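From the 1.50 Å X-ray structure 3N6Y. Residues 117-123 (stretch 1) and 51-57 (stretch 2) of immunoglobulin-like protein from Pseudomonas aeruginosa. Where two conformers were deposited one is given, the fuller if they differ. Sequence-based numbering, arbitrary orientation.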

# COMPACT_ATOMS: atom_id res chain seq x y z
N GLU A 117 -13.77 6.06 -1.00
CA GLU A 117 -12.96 5.01 -1.62
C GLU A 117 -11.48 5.42 -1.70
O GLU A 117 -11.15 6.49 -2.23
CB GLU A 117 -13.49 4.66 -3.02
CG GLU A 117 -12.54 3.74 -3.81
CD GLU A 117 -13.20 3.02 -4.97
OE1 GLU A 117 -14.44 3.15 -5.16
OE2 GLU A 117 -12.48 2.28 -5.69
N TRP A 118 -10.59 4.53 -1.21
CA TRP A 118 -9.17 4.64 -1.31
C TRP A 118 -8.73 3.43 -2.14
O TRP A 118 -9.07 2.26 -1.83
CB TRP A 118 -8.53 4.54 0.06
CG TRP A 118 -8.81 5.68 0.97
CD1 TRP A 118 -10.02 6.08 1.48
CD2 TRP A 118 -7.83 6.53 1.54
NE1 TRP A 118 -9.82 7.14 2.34
CE2 TRP A 118 -8.49 7.44 2.38
CE3 TRP A 118 -6.46 6.60 1.40
CZ2 TRP A 118 -7.80 8.43 3.07
CZ3 TRP A 118 -5.76 7.60 2.08
CH2 TRP A 118 -6.44 8.49 2.91
N ARG A 119 -8.05 3.72 -3.23
CA ARG A 119 -7.57 2.71 -4.14
C ARG A 119 -6.05 2.72 -4.05
O ARG A 119 -5.41 3.72 -4.36
CB ARG A 119 -8.11 3.00 -5.57
CG ARG A 119 -7.53 2.09 -6.67
CD ARG A 119 -8.12 2.40 -8.06
NE ARG A 119 -7.95 1.34 -9.05
CZ ARG A 119 -8.33 1.44 -10.33
NH1 ARG A 119 -8.89 2.55 -10.80
NH2 ARG A 119 -8.18 0.39 -11.14
N LEU A 120 -5.46 1.60 -3.61
CA LEU A 120 -4.02 1.43 -3.41
C LEU A 120 -3.50 0.52 -4.50
O LEU A 120 -4.04 -0.58 -4.72
CB LEU A 120 -3.77 0.78 -2.04
CG LEU A 120 -3.68 1.77 -0.85
CD1 LEU A 120 -4.89 2.69 -0.74
CD2 LEU A 120 -3.52 1.00 0.44
N MSE A 121 -2.55 1.02 -5.25
CA MSE A 121 -2.03 0.36 -6.45
C MSE A 121 -0.53 0.32 -6.38
O MSE A 121 0.11 1.35 -6.20
CB MSE A 121 -2.52 1.12 -7.71
CG MSE A 121 -4.01 1.29 -7.76
SE MSE A 121 -4.50 2.40 -9.30
CE MSE A 121 -4.68 0.94 -10.62
N VAL A 122 0.03 -0.89 -6.51
CA VAL A 122 1.45 -1.09 -6.62
C VAL A 122 1.86 -1.33 -8.07
O VAL A 122 1.44 -2.28 -8.70
CB VAL A 122 1.96 -2.35 -5.84
CG1 VAL A 122 3.52 -2.38 -5.87
CG2 VAL A 122 1.46 -2.36 -4.46
N PHE A 123 2.73 -0.42 -8.56
CA PHE A 123 3.26 -0.51 -9.92
C PHE A 123 4.77 -0.74 -9.92
O PHE A 123 5.50 -0.26 -9.01
CB PHE A 123 3.05 0.81 -10.66
CG PHE A 123 1.63 1.11 -10.99
CD1 PHE A 123 0.76 1.79 -10.12
CD2 PHE A 123 1.14 0.73 -12.21
CE1 PHE A 123 -0.56 2.04 -10.48
CE2 PHE A 123 -0.22 0.97 -12.55
CZ PHE A 123 -1.03 1.64 -11.69
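Stretch 2 (51-57) KFGMRYQ

Two strands that share no hydrogen bonds can still pack closely through their side chains, and the packing of residues 51-57 on residues 117-123 illustrates how. At the centre lies Leu120, whose CA is 7.1 Å from the CA of Gly53, the nearest CA pair across the two stretches. Leu120 reaches across this gap: its CD2 rests 3.8 Å from Gly53 CA, and both methyls lie near the Phe52 ring, Leu120 CD1 being 4.1 Å from Phe52 CE2. Gly53 adopts phi/psi of 153/-145, a conformation in which a CB would be jammed against the preceding carbonyl oxygen, so the backbone itself calls for glycine here.

Both segments are extended. Residues 51-56 run in the same general direction as strand 117-123, with a crossing angle of -27° and a closest approach of 8.2 Å between axes, a spacing that leaves room for side chains between the backbones. The side chains alternate: Trp118, Leu120 and Val122 point toward stretch 2, and Phe52, Met54 and Tyr56 point back toward stretch 1, whereas Arg119 and Met121 point away.

Toward the start of both strands, Phe52 presents its edge to the face of Trp118, with the phenyl and five-membered ring centroids 5.6 Å apart and the planes at 89°; Phe52 CZ approaches Trp118 CE3 to 3.9 Å. In the other direction, the selenomethionine Met54 extends its terminal methyl into the space between Leu120 and Val122, with CE 4.1 Å from Leu120 CB and 3.9 Å from Val122 CG2. The same CE lies 3.4 Å from Leu120 O, bringing a polar backbone atom into the contact. Finally, Val122 CG2 sits 3.5 Å from Tyr56 CZ and only 3.1 Å from Tyr56 OH, a tight approach where the apolar packing meets a hydroxyl.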

# COMPACT_ATOMS: atom_id res chain seq x y z
N LYS A 51 -4.61 1.32 10.39
CA LYS A 51 -3.70 1.04 9.28
C LYS A 51 -4.28 -0.02 8.35
O LYS A 51 -4.75 -1.07 8.79
CB LYS A 51 -2.32 0.65 9.82
CG LYS A 51 -1.33 0.18 8.78
CD LYS A 51 -0.06 -0.29 9.50
CE LYS A 51 0.88 -0.96 8.52
NZ LYS A 51 2.10 -1.51 9.21
N PHE A 52 -4.28 0.27 7.04
CA PHE A 52 -4.81 -0.67 6.09
C PHE A 52 -3.97 -0.72 4.81
O PHE A 52 -3.18 0.18 4.54
CB PHE A 52 -6.27 -0.35 5.71
CG PHE A 52 -6.44 1.00 5.01
CD1 PHE A 52 -6.45 2.19 5.71
CD2 PHE A 52 -6.53 1.06 3.62
CE1 PHE A 52 -6.57 3.39 5.07
CE2 PHE A 52 -6.68 2.27 2.96
CZ PHE A 52 -6.68 3.44 3.68
N GLY A 53 -4.14 -1.79 4.07
CA GLY A 53 -3.46 -1.95 2.80
C GLY A 53 -3.24 -3.39 2.43
O GLY A 53 -4.10 -4.25 2.71
N MSE A 54 -2.12 -3.64 1.79
CA MSE A 54 -1.74 -4.90 1.17
C MSE A 54 -0.35 -5.39 1.67
O MSE A 54 0.55 -4.56 1.92
CB MSE A 54 -1.73 -4.75 -0.37
CG MSE A 54 -3.13 -4.70 -1.00
SE MSE A 54 -2.93 -4.55 -2.92
CE MSE A 54 -2.09 -2.83 -2.99
N ARG A 55 -0.17 -6.72 1.72
CA ARG A 55 1.11 -7.34 1.96
C ARG A 55 1.19 -8.47 0.93
O ARG A 55 0.22 -9.20 0.69
CB ARG A 55 1.25 -7.86 3.39
CG ARG A 55 2.63 -8.46 3.66
CD ARG A 55 2.89 -8.61 5.14
NE ARG A 55 1.90 -9.52 5.72
CZ ARG A 55 1.49 -9.47 6.99
NH1 ARG A 55 1.98 -8.58 7.83
NH2 ARG A 55 0.57 -10.31 7.40
N TYR A 56 2.33 -8.59 0.30
CA TYR A 56 2.51 -9.47 -0.85
C TYR A 56 3.96 -9.95 -0.94
O TYR A 56 4.87 -9.41 -0.27
CB TYR A 56 2.08 -8.77 -2.17
CG TYR A 56 2.43 -7.30 -2.23
CD1 TYR A 56 1.56 -6.35 -1.74
CD2 TYR A 56 3.66 -6.87 -2.74
CE1 TYR A 56 1.88 -5.02 -1.76
CE2 TYR A 56 3.97 -5.55 -2.78
CZ TYR A 56 3.08 -4.62 -2.26
OH TYR A 56 3.37 -3.28 -2.25
N GLN A 57 4.18 -10.97 -1.75
CA GLN A 57 5.52 -11.51 -2.01
C GLN A 57 5.84 -11.33 -3.49
O GLN A 57 4.95 -11.52 -4.36
CB GLN A 57 5.59 -12.99 -1.65
CG GLN A 57 5.21 -13.32 -0.23
CD GLN A 57 5.10 -14.81 -0.02
OE1 GLN A 57 6.09 -15.51 -0.03
NE2 GLN A 57 3.87 -15.31 0.10